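Local coordinates for protein yciO (Escherichia coli, PDB 1K7J) that probably binds double-stranded RNA, although its precise cellular role is not established, at residues Q3-I7 / P157-K161. Numbering follows the deposited sequence.
Sequences QFFYI and PEEIK
Phe4 and Tyr6 meet Pro157, Glu158 and Lys161 where the edge strand 3-6 of the mixed sheet of this YrdC-like fold faces the first turn of helix 157-164. Strand and helix run nearly antiparallel, at 173°, with their axes 11.0 Å apart. The contact lies at the surface and is made mainly by side chains. Phe4 supplies most of the strand's share. Its CG stands anti to the backbone N (chi1 -165°), which sends the ring out to the helix. Lys161 lays its methylene chain across one face of that ring. The CH-pi contact is centred on Lys161 CD, 3.9 Å from the centroid of the Phe4 ring and shifted toward the rim. The Lys161 chain is extended as far as CE. Its NZ stays distant from the ring, at most a weak cation-pi attraction, and has a weak, long ion pair with Glu165. Pro157 O comes to the edge of the Phe4 ring, 3.8 Å from Phe4 CE2. The same oxygen accepts the helical bond from Lys161 N. Replacing Phe4 by alanine is likely to open a gap between strand and helix and leave the Lys161 methylenes without their aromatic partner. Phe5 turns to the other side of the strand, against Gln19 of helix 14-25, while its backbone pairs with strand 170-173. Tyr6 reaches the helix only with its hydroxyl end. Phe4 CE1 lies over one face of the Tyr6 ring, near its rim, and the Tyr6 ring also meets His173. Glu158 bends to bring its carboxylate to both aromatic rings. The carboxylate plane is turned 23° from the tyrosine ring. Glu158 OE2 lies 3.6 Å from Phe4 CZ. The same Glu158 OE2 is 3.4 Å from Tyr6 OH.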
ATOM      1  N   GLN A   3      -1.076  18.627   5.871  1.00 12.88           N
ATOM      2  CA  GLN A   3      -2.475  19.005   5.761  1.00 12.52           C
ATOM      3  C   GLN A   3      -3.213  17.829   6.392  1.00 12.30           C
ATOM      4  O   GLN A   3      -2.662  16.728   6.485  1.00 11.65           O
ATOM      5  CB  GLN A   3      -2.878  19.179   4.297  1.00 12.92           C
ATOM      6  CG  GLN A   3      -2.546  20.554   3.741  1.00 14.35           C
ATOM      7  CD  GLN A   3      -2.953  20.715   2.290  1.00 14.78           C
ATOM      8  OE1 GLN A   3      -2.195  20.389   1.378  1.00 15.99           O
ATOM      9  NE2 GLN A   3      -4.164  21.210   2.070  1.00 15.54           N
ATOM     10  N   PHE A   4      -4.447  18.053   6.832  1.00 11.89           N
ATOM     11  CA  PHE A   4      -5.230  17.007   7.484  1.00 11.95           C
ATOM     12  C   PHE A   4      -6.659  17.044   6.938  1.00 11.81           C
ATOM     13  O   PHE A   4      -7.388  18.016   7.149  1.00 11.66           O
ATOM     14  CB  PHE A   4      -5.213  17.248   9.003  1.00 12.98           C
ATOM     15  CG  PHE A   4      -5.674  16.075   9.825  1.00 13.97           C
ATOM     16  CD1 PHE A   4      -6.973  16.015  10.319  1.00 14.92           C
ATOM     17  CD2 PHE A   4      -4.800  15.033  10.123  1.00 15.07           C
ATOM     18  CE1 PHE A   4      -7.393  14.938  11.101  1.00 15.29           C
ATOM     19  CE2 PHE A   4      -5.212  13.951  10.902  1.00 15.32           C
ATOM     20  CZ  PHE A   4      -6.509  13.904  11.392  1.00 15.01           C
ATOM     21  N   PHE A   5      -7.048  15.987   6.228  1.00 11.00           N
ATOM     22  CA  PHE A   5      -8.382  15.905   5.635  1.00 10.40           C
ATOM     23  C   PHE A   5      -9.287  14.916   6.348  1.00 10.65           C
ATOM     24  O   PHE A   5      -8.887  13.789   6.620  1.00 10.75           O
ATOM     25  CB  PHE A   5      -8.321  15.436   4.174  1.00 10.62           C
ATOM     26  CG  PHE A   5      -7.686  16.407   3.219  1.00 10.36           C
ATOM     27  CD1 PHE A   5      -7.310  17.685   3.616  1.00 10.47           C
ATOM     28  CD2 PHE A   5      -7.471  16.026   1.898  1.00 10.50           C
ATOM     29  CE1 PHE A   5      -6.727  18.568   2.705  1.00 10.80           C
ATOM     30  CE2 PHE A   5      -6.891  16.897   0.984  1.00 10.93           C
ATOM     31  CZ  PHE A   5      -6.518  18.172   1.389  1.00 10.63           C
ATOM     32  N   TYR A   6     -10.515  15.333   6.628  1.00 10.60           N
ATOM     33  CA  TYR A   6     -11.496  14.448   7.239  1.00 11.05           C
ATOM     34  C   TYR A   6     -12.332  13.957   6.070  1.00 10.52           C
ATOM     35  O   TYR A   6     -13.130  14.711   5.516  1.00 11.23           O
ATOM     36  CB  TYR A   6     -12.386  15.212   8.213  1.00 12.31           C
ATOM     37  CG  TYR A   6     -11.752  15.470   9.553  1.00 14.56           C
ATOM     38  CD1 TYR A   6     -11.722  14.478  10.534  1.00 15.87           C
ATOM     39  CD2 TYR A   6     -11.190  16.709   9.849  1.00 15.86           C
ATOM     40  CE1 TYR A   6     -11.151  14.717  11.781  1.00 17.00           C
ATOM     41  CE2 TYR A   6     -10.615  16.959  11.089  1.00 17.25           C
ATOM     42  CZ  TYR A   6     -10.602  15.961  12.051  1.00 17.42           C
ATOM     43  OH  TYR A   6     -10.053  16.217  13.285  1.00 18.93           O
ATOM     44  N   ILE A   7     -12.138  12.703   5.679  1.00 10.07           N
ATOM     45  CA  ILE A   7     -12.892  12.150   4.562  1.00  9.54           C
ATOM     46  C   ILE A   7     -13.813  11.024   5.026  1.00  9.94           C
ATOM     47  O   ILE A   7     -13.388  10.118   5.743  1.00  9.81           O
ATOM     48  CB  ILE A   7     -11.935  11.624   3.460  1.00  9.51           C
ATOM     49  CG1 ILE A   7     -11.038  12.768   2.972  1.00  9.13           C
ATOM     50  CG2 ILE A   7     -12.735  11.038   2.301  1.00  9.07           C
ATOM     51  CD1 ILE A   7     -10.115  12.396   1.818  1.00  8.83           C
ATOM     52  N   PRO A 157      -5.885   7.953  13.551  1.00 13.34           N
ATOM     53  CA  PRO A 157      -5.479   9.124  12.768  1.00 13.62           C
ATOM     54  C   PRO A 157      -4.963  10.311  13.580  1.00 14.01           C
ATOM     55  O   PRO A 157      -4.124  11.075  13.103  1.00 13.98           O
ATOM     56  CB  PRO A 157      -6.737   9.455  11.959  1.00 13.45           C
ATOM     57  CG  PRO A 157      -7.842   8.989  12.844  1.00 13.39           C
ATOM     58  CD  PRO A 157      -7.321   7.672  13.370  1.00 13.36           C
ATOM     59  N   GLU A 158      -5.460  10.473  14.800  1.00 15.20           N
ATOM     60  CA  GLU A 158      -5.000  11.572  15.640  1.00 16.45           C
ATOM     61  C   GLU A 158      -3.599  11.268  16.169  1.00 15.97           C
ATOM     62  O   GLU A 158      -2.765  12.166  16.292  1.00 16.63           O
ATOM     63  CB  GLU A 158      -5.973  11.807  16.797  1.00 17.98           C
ATOM     64  CG  GLU A 158      -7.242  12.547  16.391  1.00 20.58           C
ATOM     65  CD  GLU A 158      -6.954  13.895  15.746  1.00 22.11           C
ATOM     66  OE1 GLU A 158      -6.021  14.591  16.204  1.00 22.85           O
ATOM     67  OE2 GLU A 158      -7.665  14.267  14.788  1.00 22.91           O
ATOM     68  N   GLU A 159      -3.346   9.999  16.478  1.00 16.04           N
ATOM     69  CA  GLU A 159      -2.035   9.578  16.960  1.00 16.38           C
ATOM     70  C   GLU A 159      -1.049   9.756  15.808  1.00 15.85           C
ATOM     71  O   GLU A 159       0.087  10.187  16.004  1.00 16.00           O
ATOM     72  CB  GLU A 159      -2.083   8.110  17.404  1.00 18.21           C
ATOM     73  CG  GLU A 159      -0.774   7.536  17.953  1.00 20.30           C
ATOM     74  CD  GLU A 159       0.237   7.191  16.871  1.00 21.76           C
ATOM     75  OE1 GLU A 159      -0.148   6.538  15.875  1.00 21.43           O
ATOM     76  OE2 GLU A 159       1.423   7.560  17.022  1.00 21.83           O
ATOM     77  N   ILE A 160      -1.500   9.432  14.599  1.00 14.95           N
ATOM     78  CA  ILE A 160      -0.665   9.562  13.413  1.00 14.44           C
ATOM     79  C   ILE A 160      -0.288  11.027  13.188  1.00 14.37           C
ATOM     80  O   ILE A 160       0.856  11.341  12.854  1.00 14.38           O
ATOM     81  CB  ILE A 160      -1.397   9.008  12.168  1.00 13.87           C
ATOM     82  CG1 ILE A 160      -1.551   7.487  12.310  1.00 13.61           C
ATOM     83  CG2 ILE A 160      -0.633   9.366  10.901  1.00 13.68           C
ATOM     84  CD1 ILE A 160      -2.355   6.833  11.206  1.00 13.43           C
ATOM     85  N   LYS A 161      -1.255  11.918  13.382  1.00 15.06           N
ATOM     86  CA  LYS A 161      -1.019  13.347  13.217  1.00 15.93           C
ATOM     87  C   LYS A 161       0.032  13.814  14.223  1.00 16.57           C
ATOM     88  O   LYS A 161       0.956  14.549  13.873  1.00 16.63           O
ATOM     89  CB  LYS A 161      -2.328  14.117  13.418  1.00 16.52           C
ATOM     90  CG  LYS A 161      -2.229  15.629  13.228  1.00 17.75           C
ATOM     91  CD  LYS A 161      -3.618  16.260  13.290  1.00 19.29           C
ATOM     92  CE  LYS A 161      -3.586  17.765  13.053  1.00 20.13           C
ATOM     93  NZ  LYS A 161      -2.932  18.508  14.165  1.00 21.11           N
TER